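Local structure of prolyl-tRNA synthetase (Giardia lamblia ATCC 50803, 3IAL) at residues V228-G233 with L278-S283; V302-I307 with L338-D343; C378-R383 with R391-T396; K444-I449 with K476-A481; A460-Y465 with C501-K506. The protein probably catalyses the ATP-dependent attachment of L-proline to tRNA(Pro), and here holds the prolyl-adenylate intermediate in its active site. One frame throughout, in Å; residues are numbered along the deposited sequence.

Interaction 1 (V228-G233 with L278-S283)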
# COMPACT_ATOMS: atom_id res chain seq x y z
N VAL B 228 6.74 6.99 -23.69
CA VAL B 228 5.58 6.31 -24.25
C VAL B 228 4.80 7.26 -25.17
O VAL B 228 4.40 8.33 -24.75
CB VAL B 228 4.65 5.81 -23.14
CG1 VAL B 228 3.34 5.27 -23.72
CG2 VAL B 228 5.36 4.74 -22.31
N VAL B 229 4.57 6.85 -26.41
CA VAL B 229 3.75 7.63 -27.32
C VAL B 229 2.28 7.61 -26.87
O VAL B 229 1.68 6.54 -26.73
CB VAL B 229 3.84 7.14 -28.76
CG1 VAL B 229 2.96 8.01 -29.66
CG2 VAL B 229 5.29 7.15 -29.24
N MET B 230 1.72 8.80 -26.64
CA MET B 230 0.33 8.96 -26.25
C MET B 230 -0.53 9.26 -27.48
O MET B 230 0.01 9.65 -28.52
CB MET B 230 0.22 10.09 -25.22
CG MET B 230 0.96 9.78 -23.92
SD MET B 230 0.04 8.62 -22.89
CE MET B 230 -1.27 9.68 -22.30
N PRO B 231 -1.86 9.09 -27.37
CA PRO B 231 -2.74 9.28 -28.54
C PRO B 231 -2.69 10.66 -29.19
O PRO B 231 -3.02 10.78 -30.35
CB PRO B 231 -4.14 8.99 -27.99
CG PRO B 231 -3.92 8.13 -26.81
CD PRO B 231 -2.61 8.55 -26.21
N CYS B 232 -2.27 11.69 -28.44
CA CYS B 232 -2.10 13.04 -28.99
C CYS B 232 -0.83 13.18 -29.83
O CYS B 232 -0.68 14.16 -30.55
CB CYS B 232 -2.06 14.07 -27.86
SG CYS B 232 -0.74 13.78 -26.61
N GLY B 233 0.09 12.22 -29.74
CA GLY B 233 1.33 12.27 -30.50
C GLY B 233 2.52 12.79 -29.72
O GLY B 233 3.65 12.73 -30.21
N LEU B 278 -0.45 4.28 -15.27
CA LEU B 278 -1.91 4.17 -15.39
C LEU B 278 -2.41 5.09 -16.51
O LEU B 278 -3.21 4.68 -17.34
CB LEU B 278 -2.59 4.51 -14.06
CG LEU B 278 -4.12 4.42 -13.99
CD1 LEU B 278 -4.59 3.01 -14.30
CD2 LEU B 278 -4.64 4.88 -12.62
N ALA B 279 -1.93 6.33 -16.54
CA ALA B 279 -2.27 7.25 -17.62
C ALA B 279 -2.08 6.59 -19.00
O ALA B 279 -2.96 6.67 -19.85
CB ALA B 279 -1.46 8.53 -17.53
N CYS B 280 -0.93 5.95 -19.19
CA CYS B 280 -0.61 5.28 -20.47
C CYS B 280 -1.59 4.16 -20.81
O CYS B 280 -2.18 4.15 -21.89
CB CYS B 280 0.81 4.70 -20.44
SG CYS B 280 2.13 5.93 -20.54
N ALA B 281 -1.77 3.23 -19.88
CA ALA B 281 -2.67 2.08 -20.07
C ALA B 281 -4.09 2.52 -20.41
O ALA B 281 -4.73 1.93 -21.28
CB ALA B 281 -2.69 1.22 -18.83
N LEU B 282 -4.59 3.55 -19.72
CA LEU B 282 -5.96 4.01 -19.96
C LEU B 282 -6.06 4.69 -21.31
O LEU B 282 -7.01 4.47 -22.06
CB LEU B 282 -6.43 4.95 -18.85
CG LEU B 282 -6.49 4.39 -17.42
CD1 LEU B 282 -7.07 5.45 -16.51
CD2 LEU B 282 -7.27 3.09 -17.29
N SER B 283 -5.06 5.51 -21.62
CA SER B 283 -5.10 6.39 -22.78
C SER B 283 -4.93 5.64 -24.09
O SER B 283 -5.62 5.92 -25.07
CB SER B 283 -4.02 7.47 -22.65
OG SER B 283 -4.28 8.36 -21.57
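This is a buried side-chain contact between a strand end with its turn and a helix, deep in the catalytic core of a class II aminoacyl-tRNA synthetase. Strand 222-229 belongs to the antiparallel sheet of that core. Helix 276-285, which follows strand 263-274 in the position of class II motif 3, lies against it, and the side chain of Ala279 is about 8 Å from the bound prolyl-adenylate. The two segments meet by van der Waals contact, with no hydrogen bond between them. Val228 lies near the end of the strand, next to last: its CG1, anti to the backbone N, lies 3.5 Å from Cys280 SG, with CB and CG2 near the same sulfur. The short side chain of Cys280 suits this tight place by putting one polarisable sulfur between Val228 and Met230, and it also touches Leu236 and Thr238 of strand 235-245. Met230 follows with all three side-chain torsions near -70°, a coiled chain that carries SD to 4.1 Å from Cys280 SG and turns the methyl CE toward Ser283. Pro231 occupies the second position of a type I turn from Met230 to Gly233, where its fixed phi of -59° fits. Pro231 CG packs 3.3 Å from Ser283 O, which accepts a hydrogen bond from Lys19 NZ. Phe24 of helix 24-34 covers Met230, Pro231 and Ser283 together. Ser283 places a hydroxyl in this apolar setting by bonding it back into its own helix: OG donates to Ala279 O at 2.7 Å, from above the carbonyl plane, while Met230 CE sits 3.4 Å from Ser283 OG.

Interaction 2 (V302-I307 with L338-D343)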
# COMPACT_ATOMS: atom_id res chain seq x y z
N VAL B 302 -15.35 -9.21 -14.93
CA VAL B 302 -16.53 -9.76 -15.60
C VAL B 302 -17.81 -9.25 -14.95
O VAL B 302 -17.97 -9.34 -13.74
CB VAL B 302 -16.55 -11.30 -15.52
CG1 VAL B 302 -17.83 -11.85 -16.15
CG2 VAL B 302 -15.32 -11.89 -16.19
N VAL B 303 -18.72 -8.72 -15.75
CA VAL B 303 -20.04 -8.37 -15.24
C VAL B 303 -21.06 -9.36 -15.82
O VAL B 303 -21.14 -9.52 -17.04
CB VAL B 303 -20.43 -6.91 -15.54
CG1 VAL B 303 -20.37 -6.61 -17.05
CG2 VAL B 303 -21.82 -6.61 -14.95
N ILE B 304 -21.80 -10.03 -14.95
CA ILE B 304 -22.81 -10.98 -15.40
C ILE B 304 -24.16 -10.29 -15.30
O ILE B 304 -24.51 -9.78 -14.24
CB ILE B 304 -22.81 -12.26 -14.54
CG1 ILE B 304 -21.39 -12.83 -14.41
CG2 ILE B 304 -23.70 -13.31 -15.17
CD1 ILE B 304 -21.33 -14.15 -13.63
N ILE B 305 -24.90 -10.27 -16.40
CA ILE B 305 -26.17 -9.56 -16.45
C ILE B 305 -27.33 -10.53 -16.71
O ILE B 305 -27.40 -11.14 -17.77
CB ILE B 305 -26.15 -8.47 -17.54
CG1 ILE B 305 -25.04 -7.46 -17.25
CG2 ILE B 305 -27.51 -7.75 -17.61
CD1 ILE B 305 -24.74 -6.51 -18.40
N PRO B 306 -28.22 -10.69 -15.72
CA PRO B 306 -29.45 -11.43 -15.98
C PRO B 306 -30.35 -10.64 -16.93
O PRO B 306 -30.58 -9.46 -16.69
CB PRO B 306 -30.11 -11.54 -14.59
CG PRO B 306 -29.16 -10.96 -13.62
CD PRO B 306 -28.17 -10.14 -14.36
N ILE B 307 -30.81 -11.26 -18.01
CA ILE B 307 -31.69 -10.59 -18.96
C ILE B 307 -33.08 -11.21 -18.96
O ILE B 307 -33.26 -12.38 -18.60
CB ILE B 307 -31.12 -10.55 -20.40
CG1 ILE B 307 -30.97 -11.95 -21.00
CG2 ILE B 307 -29.79 -9.81 -20.43
CD1 ILE B 307 -30.45 -11.94 -22.44
N LEU B 338 -11.19 -14.58 -10.23
CA LEU B 338 -11.64 -13.41 -10.98
C LEU B 338 -12.53 -12.52 -10.13
O LEU B 338 -13.21 -13.00 -9.22
CB LEU B 338 -12.41 -13.84 -12.23
CG LEU B 338 -11.64 -14.66 -13.27
CD1 LEU B 338 -12.52 -14.90 -14.50
CD2 LEU B 338 -10.34 -13.97 -13.65
N ARG B 339 -12.51 -11.23 -10.43
CA ARG B 339 -13.39 -10.27 -9.80
C ARG B 339 -14.64 -10.21 -10.67
O ARG B 339 -14.56 -9.90 -11.85
CB ARG B 339 -12.72 -8.90 -9.66
CG ARG B 339 -11.46 -8.94 -8.77
CD ARG B 339 -10.75 -7.60 -8.66
NE ARG B 339 -10.07 -7.20 -9.90
CZ ARG B 339 -8.85 -7.58 -10.26
NH1 ARG B 339 -8.12 -8.40 -9.50
NH2 ARG B 339 -8.33 -7.14 -11.40
N VAL B 340 -15.77 -10.56 -10.07
CA VAL B 340 -17.03 -10.70 -10.78
C VAL B 340 -18.10 -9.85 -10.13
O VAL B 340 -18.18 -9.78 -8.91
CB VAL B 340 -17.48 -12.18 -10.78
CG1 VAL B 340 -18.79 -12.36 -11.54
CG2 VAL B 340 -16.37 -13.05 -11.38
N SER B 341 -18.91 -9.19 -10.94
CA SER B 341 -20.08 -8.46 -10.45
C SER B 341 -21.36 -8.97 -11.13
O SER B 341 -21.32 -9.43 -12.28
CB SER B 341 -19.92 -6.97 -10.71
OG SER B 341 -20.92 -6.24 -10.03
N ILE B 342 -22.47 -8.90 -10.40
CA ILE B 342 -23.79 -9.26 -10.90
C ILE B 342 -24.66 -8.01 -10.84
O ILE B 342 -24.90 -7.49 -9.75
CB ILE B 342 -24.45 -10.34 -10.02
CG1 ILE B 342 -23.59 -11.61 -9.95
CG2 ILE B 342 -25.86 -10.70 -10.55
CD1 ILE B 342 -24.11 -12.64 -8.94
N ASP B 343 -25.13 -7.54 -12.00
CA ASP B 343 -26.04 -6.39 -12.07
C ASP B 343 -27.48 -6.85 -12.22
O ASP B 343 -28.01 -6.92 -13.33
CB ASP B 343 -25.69 -5.46 -13.24
CG ASP B 343 -26.45 -4.13 -13.19
OD1 ASP B 343 -27.62 -4.11 -12.77
OD2 ASP B 343 -25.89 -3.10 -13.58
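Leu338 opens the approach to a parallel strand pair that belongs to a beta-alpha-beta unit of the anticodon-binding domain, in which helix 315-334 links strand 302-307 to strand 340-342. Its CD1 makes a loose apolar contact, 4.4 Å from Val302 CG2. Arg339 contributes its carbonyl, which accepts from Val302 N in a longer bond of 3.3 Å, while its guanidinium leads off to Ala298 O. Val340 pairs with Val302, and its CG1, anti to the backbone N, crosses obliquely to Ile304 CD1 at 3.7 Å. These beta-branched residues suit extended strands, and Ile304 continues onto Val325 and Ile328 of the linking helix. Ser341 bonds in both directions: its N gives to Val302 O at 3.0 Å, and its O takes Ile304 N at 2.8 Å and 173°, the straightest link of the ladder. Ile342 lies level with Ile304 on the helix-covered face, touching Asn326. Asp343 donates its N to Ile304 O at 3.2 Å and directs OD2 to Tyr357 OH, a polar end suited to a partly exposed place just after the strand's end. Pro306, with no N-H to give, cannot extend the ladder; instead its ring CD rests 3.4 Å from Asp343 O.

Interaction 3 (C378-R383 with R391-T396); sequences CIVVPR and RVIPIT
Four backbone hydrogen bonds join the strands as two reciprocal pairs. Cys378 N gives to Ile393 O at 3.0 Å and Cys378 O takes Ile393 N at 3.1 Å; Val380 N gives to Arg391 O, nearly straight (177°), and Arg391 N to Val380 O, each at 2.8 Å. Between them, Ile379 and Val392 form the non-hydrogen-bonded pair. Strands 377-382 and 391-394 make a beta hairpin at one side of the five-stranded sheet of the anticodon-binding domain, the latter an outermost strand within the chain. Apolar contacts gather on the face bearing Cys378, Val380 and Ile393: Val380 CG2 and Ile393 CD1 meet obliquely at 3.8 Å, beta-branched side chains at home on a strand, under helix 416-438, where Val416 touches Ile393. Pro394 occupies the N-cap position, right before the helix in which Ile395 leans its CG1 toward Cys378 CB. Pro382 packs on a face of the Arg391 guanidinium. A bend at chi2 (90°) turns that group so that Pro382 CG lies over it, 3.7 Å from Arg391 NE, and the two side chains cross at about a right angle. Arg391 suits the strand edge because its CD and guanidinium pack on the proline ring while NE forms a salt bridge with Glu420 and NH1 bonds Gln389 O.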
# COMPACT_ATOMS: atom_id res chain seq x y z
N CYS B 378 -24.80 -19.17 -22.82
CA CYS B 378 -24.78 -17.77 -22.40
C CYS B 378 -23.99 -16.95 -23.43
O CYS B 378 -23.28 -17.51 -24.26
CB CYS B 378 -24.17 -17.61 -21.01
SG CYS B 378 -22.43 -18.02 -20.92
N ILE B 379 -24.12 -15.63 -23.36
CA ILE B 379 -23.46 -14.75 -24.30
C ILE B 379 -22.32 -14.04 -23.59
O ILE B 379 -22.53 -13.42 -22.55
CB ILE B 379 -24.45 -13.72 -24.89
CG1 ILE B 379 -25.60 -14.45 -25.59
CG2 ILE B 379 -23.75 -12.79 -25.86
CD1 ILE B 379 -26.72 -14.87 -24.65
N VAL B 380 -21.11 -14.16 -24.15
CA VAL B 380 -19.91 -13.55 -23.60
C VAL B 380 -19.36 -12.54 -24.61
O VAL B 380 -19.08 -12.88 -25.75
CB VAL B 380 -18.84 -14.62 -23.28
CG1 VAL B 380 -17.61 -13.98 -22.67
CG2 VAL B 380 -19.41 -15.68 -22.34
N VAL B 381 -19.21 -11.29 -24.17
CA VAL B 381 -18.84 -10.18 -25.04
C VAL B 381 -17.61 -9.47 -24.47
O VAL B 381 -17.70 -8.88 -23.40
CB VAL B 381 -20.00 -9.17 -25.16
CG1 VAL B 381 -19.65 -8.03 -26.12
CG2 VAL B 381 -21.30 -9.88 -25.60
N PRO B 382 -16.46 -9.55 -25.17
CA PRO B 382 -15.29 -8.79 -24.73
C PRO B 382 -15.43 -7.31 -25.07
O PRO B 382 -16.10 -6.96 -26.04
CB PRO B 382 -14.12 -9.42 -25.51
CG PRO B 382 -14.69 -10.57 -26.26
CD PRO B 382 -16.16 -10.37 -26.36
N ARG B 383 -14.77 -6.47 -24.28
CA ARG B 383 -14.94 -5.02 -24.35
C ARG B 383 -14.37 -4.37 -25.62
O ARG B 383 -14.94 -3.41 -26.12
CB ARG B 383 -14.31 -4.37 -23.10
CG ARG B 383 -14.28 -2.86 -23.09
CD ARG B 383 -15.67 -2.24 -23.20
NE ARG B 383 -15.57 -0.78 -23.19
CZ ARG B 383 -15.30 -0.02 -24.25
NH1 ARG B 383 -15.12 -0.55 -25.46
NH2 ARG B 383 -15.23 1.30 -24.09
N ARG B 391 -19.61 -13.95 -28.32
CA ARG B 391 -19.38 -15.39 -28.30
C ARG B 391 -20.53 -16.10 -27.61
O ARG B 391 -20.92 -15.74 -26.49
CB ARG B 391 -18.08 -15.74 -27.58
CG ARG B 391 -16.81 -15.29 -28.29
CD ARG B 391 -16.38 -13.88 -27.89
NE ARG B 391 -14.95 -13.69 -28.17
CZ ARG B 391 -14.44 -12.98 -29.18
NH1 ARG B 391 -15.23 -12.34 -30.04
NH2 ARG B 391 -13.12 -12.91 -29.33
N VAL B 392 -21.08 -17.11 -28.27
CA VAL B 392 -22.03 -18.01 -27.65
C VAL B 392 -21.22 -19.17 -27.08
O VAL B 392 -20.55 -19.89 -27.81
CB VAL B 392 -23.07 -18.52 -28.67
CG1 VAL B 392 -24.03 -19.51 -28.02
CG2 VAL B 392 -23.85 -17.33 -29.25
N ILE B 393 -21.26 -19.31 -25.76
CA ILE B 393 -20.51 -20.34 -25.06
C ILE B 393 -21.48 -21.12 -24.20
O ILE B 393 -22.25 -20.51 -23.46
CB ILE B 393 -19.42 -19.74 -24.14
CG1 ILE B 393 -18.59 -18.68 -24.88
CG2 ILE B 393 -18.51 -20.85 -23.61
CD1 ILE B 393 -17.33 -18.25 -24.11
N PRO B 394 -21.47 -22.46 -24.31
CA PRO B 394 -22.29 -23.29 -23.43
C PRO B 394 -21.98 -23.00 -21.97
O PRO B 394 -20.84 -22.73 -21.63
CB PRO B 394 -21.86 -24.72 -23.80
CG PRO B 394 -21.44 -24.62 -25.22
CD PRO B 394 -20.82 -23.26 -25.38
N ILE B 395 -23.01 -23.04 -21.12
CA ILE B 395 -22.85 -22.75 -19.70
C ILE B 395 -21.93 -23.78 -19.05
O ILE B 395 -21.10 -23.43 -18.22
CB ILE B 395 -24.21 -22.71 -18.95
CG1 ILE B 395 -25.02 -21.50 -19.40
CG2 ILE B 395 -24.00 -22.64 -17.43
CD1 ILE B 395 -26.39 -21.41 -18.75
N THR B 396 -22.09 -25.04 -19.46
CA THR B 396 -21.23 -26.13 -18.98
C THR B 396 -19.75 -25.84 -19.24
O THR B 396 -18.92 -26.03 -18.36
CB THR B 396 -21.61 -27.47 -19.65
OG1 THR B 396 -21.52 -27.34 -21.07
CG2 THR B 396 -23.03 -27.90 -19.26

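Interaction 4 (K444-I449 with K476-A481)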
# COMPACT_ATOMS: atom_id res chain seq x y z
N LYS B 444 15.58 11.76 -42.53
CA LYS B 444 16.92 11.95 -43.07
C LYS B 444 17.33 13.43 -43.14
O LYS B 444 18.34 13.75 -43.75
CB LYS B 444 17.02 11.37 -44.49
CG LYS B 444 16.70 9.88 -44.60
CD LYS B 444 17.13 9.30 -45.96
CE LYS B 444 16.28 9.82 -47.12
NZ LYS B 444 16.63 11.21 -47.54
N SER B 445 16.54 14.31 -42.52
CA SER B 445 16.80 15.74 -42.58
C SER B 445 16.04 16.53 -41.52
O SER B 445 15.07 16.04 -40.96
CB SER B 445 16.43 16.28 -43.97
OG SER B 445 15.03 16.44 -44.08
N PHE B 446 16.47 17.76 -41.29
CA PHE B 446 15.78 18.67 -40.39
C PHE B 446 14.31 18.81 -40.79
O PHE B 446 13.41 18.69 -39.94
CB PHE B 446 16.46 20.03 -40.38
CG PHE B 446 16.00 20.94 -39.28
CD1 PHE B 446 16.53 20.84 -38.00
CD2 PHE B 446 15.04 21.92 -39.52
CE1 PHE B 446 16.11 21.69 -36.98
CE2 PHE B 446 14.62 22.77 -38.51
CZ PHE B 446 15.16 22.66 -37.24
N ASP B 447 14.06 19.04 -42.08
CA ASP B 447 12.71 19.24 -42.61
C ASP B 447 11.82 18.02 -42.41
O ASP B 447 10.65 18.17 -42.06
CB ASP B 447 12.76 19.59 -44.10
CG ASP B 447 13.28 21.00 -44.36
OD1 ASP B 447 13.47 21.77 -43.40
OD2 ASP B 447 13.49 21.35 -45.55
N GLU B 448 12.36 16.83 -42.63
CA GLU B 448 11.60 15.60 -42.44
C GLU B 448 11.22 15.36 -40.97
O GLU B 448 10.12 14.89 -40.69
CB GLU B 448 12.36 14.39 -42.99
CG GLU B 448 12.35 14.30 -44.52
CD GLU B 448 12.96 13.01 -45.05
OE1 GLU B 448 13.27 12.11 -44.25
OE2 GLU B 448 13.11 12.90 -46.29
N ILE B 449 12.12 15.69 -40.05
CA ILE B 449 11.82 15.60 -38.62
C ILE B 449 10.70 16.58 -38.24
O ILE B 449 9.76 16.21 -37.54
CB ILE B 449 13.04 15.93 -37.73
CG1 ILE B 449 14.16 14.89 -37.93
CG2 ILE B 449 12.64 15.96 -36.27
CD1 ILE B 449 15.46 15.30 -37.29
N LYS B 476 18.06 22.61 -29.30
CA LYS B 476 17.50 23.97 -29.32
C LYS B 476 16.90 24.37 -30.68
O LYS B 476 15.81 24.94 -30.73
CB LYS B 476 18.55 24.98 -28.87
CG LYS B 476 18.95 24.85 -27.40
CD LYS B 476 20.03 25.85 -27.03
CE LYS B 476 20.51 25.65 -25.59
NZ LYS B 476 21.30 26.84 -25.13
N LYS B 477 17.58 24.06 -31.77
CA LYS B 477 17.04 24.38 -33.11
C LYS B 477 15.71 23.66 -33.36
O LYS B 477 14.78 24.25 -33.91
CB LYS B 477 18.03 24.03 -34.22
CG LYS B 477 19.27 24.91 -34.25
CD LYS B 477 20.28 24.38 -35.25
CE LYS B 477 21.50 25.27 -35.33
NZ LYS B 477 21.20 26.58 -35.95
N LEU B 478 15.63 22.40 -32.93
CA LEU B 478 14.42 21.61 -33.12
C LEU B 478 13.28 22.13 -32.27
O LEU B 478 12.15 22.24 -32.75
CB LEU B 478 14.67 20.12 -32.84
CG LEU B 478 15.45 19.40 -33.93
CD1 LEU B 478 15.89 18.02 -33.47
CD2 LEU B 478 14.62 19.30 -35.23
N LYS B 479 13.58 22.45 -31.01
CA LYS B 479 12.60 23.07 -30.11
C LYS B 479 12.05 24.37 -30.70
O LYS B 479 10.84 24.58 -30.67
CB LYS B 479 13.20 23.36 -28.73
CG LYS B 479 13.36 22.14 -27.85
CD LYS B 479 14.01 22.50 -26.52
CE LYS B 479 14.11 21.28 -25.62
NZ LYS B 479 14.96 21.54 -24.43
N ASP B 480 12.92 25.23 -31.22
CA ASP B 480 12.50 26.50 -31.83
C ASP B 480 11.66 26.31 -33.08
O ASP B 480 10.77 27.10 -33.35
CB ASP B 480 13.72 27.36 -32.22
CG ASP B 480 14.52 27.84 -31.02
OD1 ASP B 480 14.04 27.73 -29.88
OD2 ASP B 480 15.65 28.34 -31.24
N ALA B 481 11.96 25.26 -33.85
CA ALA B 481 11.31 25.02 -35.14
C ALA B 481 9.92 24.40 -34.99
O ALA B 481 9.00 24.79 -35.70
CB ALA B 481 12.18 24.13 -36.02
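Apolar contacts between two helices of the C-terminal domain, 446-455 and 472-482, make up nearly all of this meeting, and Phe446 carries most of it. With CG anti to the backbone N (chi1 -168°), its ring reaches across from the first turn of its helix to the other one. CE1 comes to 3.3 Å from Leu478 CD2, the two side chains sliding past each other in opposite directions, and CZ rests 3.5 Å from Ala481 CB. Leu478 and Ala481 are three residues apart and so share one side of helix 472-482; the small methyl of Ala481 lets the ring tip come close. One turn after Phe446, Ile449 adds its CG2 branch, 4.0 Å from Leu478 CD2 and crossing at about a right angle, before running on to Ala460 and Phe462 of strand 459-464. A single polar atom takes part: Lys477 O lies in the plane of the Phe446 ring at its edge, 3.7 Å from CZ. No hydrogen bond crosses between the segments; the side-chain hydrogen bonds within them are those at the helix start. Ser445 is the N-cap, its OG accepting from Glu448 N at 3.1 Å, and Glu448 OE1 in turn receives Lys444 N at 2.9 Å, from above the carboxylate plane. Because the exposed lysines of 476-481 bring no charge to the interface, the helices are probably held together by van der Waals fit and the hydrophobic effect.

Interaction 5 (A460-Y465 with C501-K506)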
# COMPACT_ATOMS: atom_id res chain seq x y z
N ALA B 460 10.35 10.91 -33.92
CA ALA B 460 11.11 11.06 -35.16
C ALA B 460 12.51 10.51 -34.92
O ALA B 460 13.25 11.02 -34.07
CB ALA B 460 11.18 12.52 -35.58
N ARG B 461 12.86 9.46 -35.66
CA ARG B 461 14.11 8.74 -35.49
C ARG B 461 15.07 9.15 -36.60
O ARG B 461 14.68 9.19 -37.76
CB ARG B 461 13.85 7.25 -35.53
CG ARG B 461 15.04 6.36 -35.23
CD ARG B 461 14.60 4.92 -35.27
NE ARG B 461 15.70 3.97 -35.10
CZ ARG B 461 16.42 3.45 -36.09
NH1 ARG B 461 16.20 3.80 -37.35
NH2 ARG B 461 17.39 2.58 -35.81
N PHE B 462 16.30 9.48 -36.25
CA PHE B 462 17.25 10.00 -37.23
C PHE B 462 18.69 9.73 -36.83
O PHE B 462 19.03 9.83 -35.65
CB PHE B 462 17.03 11.50 -37.46
CG PHE B 462 17.22 12.36 -36.22
CD1 PHE B 462 18.43 13.01 -35.98
CD2 PHE B 462 16.19 12.55 -35.32
CE1 PHE B 462 18.60 13.81 -34.86
CE2 PHE B 462 16.35 13.36 -34.20
CZ PHE B 462 17.56 13.99 -33.97
N PRO B 463 19.54 9.37 -37.81
CA PRO B 463 20.96 9.23 -37.48
C PRO B 463 21.53 10.59 -37.08
O PRO B 463 21.12 11.62 -37.63
CB PRO B 463 21.60 8.70 -38.77
CG PRO B 463 20.59 8.93 -39.85
CD PRO B 463 19.25 9.11 -39.23
N PHE B 464 22.44 10.59 -36.12
CA PHE B 464 22.95 11.82 -35.53
C PHE B 464 24.42 11.65 -35.16
O PHE B 464 24.85 10.55 -34.80
CB PHE B 464 22.10 12.16 -34.30
CG PHE B 464 22.36 13.52 -33.72
CD1 PHE B 464 22.13 14.67 -34.46
CD2 PHE B 464 22.80 13.66 -32.41
CE1 PHE B 464 22.36 15.94 -33.91
CE2 PHE B 464 23.03 14.90 -31.85
CZ PHE B 464 22.81 16.05 -32.60
N TYR B 465 25.18 12.74 -35.23
CA TYR B 465 26.64 12.69 -35.18
C TYR B 465 27.28 12.55 -33.78
O TYR B 465 28.48 12.28 -33.69
CB TYR B 465 27.23 13.92 -35.89
CG TYR B 465 27.29 15.16 -35.04
CD1 TYR B 465 28.47 15.51 -34.36
CD2 TYR B 465 26.18 15.99 -34.89
CE1 TYR B 465 28.54 16.64 -33.58
CE2 TYR B 465 26.24 17.12 -34.10
CZ TYR B 465 27.43 17.44 -33.46
OH TYR B 465 27.49 18.57 -32.67
N CYS B 501 24.83 11.79 -40.34
CA CYS B 501 23.95 12.54 -39.46
C CYS B 501 22.95 13.34 -40.28
O CYS B 501 23.34 14.09 -41.17
CB CYS B 501 24.77 13.49 -38.58
SG CYS B 501 23.84 14.67 -37.58
N ALA B 502 21.66 13.18 -39.96
CA ALA B 502 20.57 13.90 -40.64
C ALA B 502 20.68 15.42 -40.56
O ALA B 502 20.10 16.12 -41.39
CB ALA B 502 19.23 13.46 -40.08
N LEU B 503 21.37 15.94 -39.55
CA LEU B 503 21.35 17.37 -39.28
C LEU B 503 22.64 18.10 -39.69
O LEU B 503 22.56 19.19 -40.25
CB LEU B 503 21.02 17.63 -37.81
CG LEU B 503 19.70 17.03 -37.33
CD1 LEU B 503 19.41 17.45 -35.91
CD2 LEU B 503 18.52 17.39 -38.24
N SER B 504 23.79 17.50 -39.43
CA SER B 504 25.09 18.14 -39.67
C SER B 504 25.79 17.65 -40.93
O SER B 504 26.68 18.32 -41.45
CB SER B 504 26.03 17.89 -38.48
OG SER B 504 26.34 16.51 -38.34
N GLY B 505 25.42 16.46 -41.40
CA GLY B 505 26.11 15.82 -42.52
C GLY B 505 27.35 15.02 -42.12
O GLY B 505 27.92 14.32 -42.96
N LYS B 506 27.75 15.12 -40.85
CA LYS B 506 28.91 14.40 -40.33
C LYS B 506 28.61 12.91 -40.18
O LYS B 506 27.45 12.50 -40.32
CB LYS B 506 29.33 14.99 -38.97
CG LYS B 506 29.77 16.45 -39.04
CD LYS B 506 30.24 16.94 -37.68
CE LYS B 506 30.44 18.44 -37.66
NZ LYS B 506 30.53 18.97 -36.27
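A single hydrogen bond joins the backbones, Ala502 N donating to Pro463 O at 2.9 Å and 169°, from above the carbonyl plane, and brings the loop 501-506 against the end of strand 459-464. Cys501 SG, anti to the backbone N (chi1 172°), lies 3.6 Å from Phe464 CD1 and sits at the edge of the Tyr465 ring, two sulfur-aromatic contacts; the same sulfur accepts from Leu503 N and Ser504 N, each at 3.4 Å. Ala502, small enough to fit close to the strand, sets its CB 3.9 Å from Phe462 CB. Leu503 reaches both Phe462 and Phe464 with one methyl: CD1 is 3.9 Å from CE1 of either ring. Ser504 OG packs 3.5 Å from Tyr465 CD2, while the extended Lys506 chain runs alongside the ring, pointing the same way. Ser504 OG also accepts from Lys506 N, an ST turn, and Gly505 between them adopts the positive phi that the reversal needs. Two N-H groups turned onto one cysteine sulfur, within Cys-Ala-Leu-Ser-Gly-Lys, recall the knuckles of zinc-binding sites, consistent with the zinc-binding-like C-terminal domain of this synthetase family, though no metal sits in this contact.

Interaction 1 is the most central, about 10 Å from the chain's centre, and buried throughout; the others lie 27 to 31 Å out. Interactions 2 and 3 belong to the same sheet of the anticodon-binding domain, at its two outermost strands, one parallel and partly buried, the other antiparallel and buried, and backbone ladders dominate both. Interactions 4 and 5 sit in the C-terminal domain, about 52 and 55 Å from interaction 2 between centres, and touch each other: Ile449 CD1 meets Phe462 CD2 at 3.4 Å, and their segments alternate along the chain. Both are partly buried, with exposed lysine chains at their borders; aromatic rings and apolar tips do the work, as sulfur and methyl groups do in interaction 1.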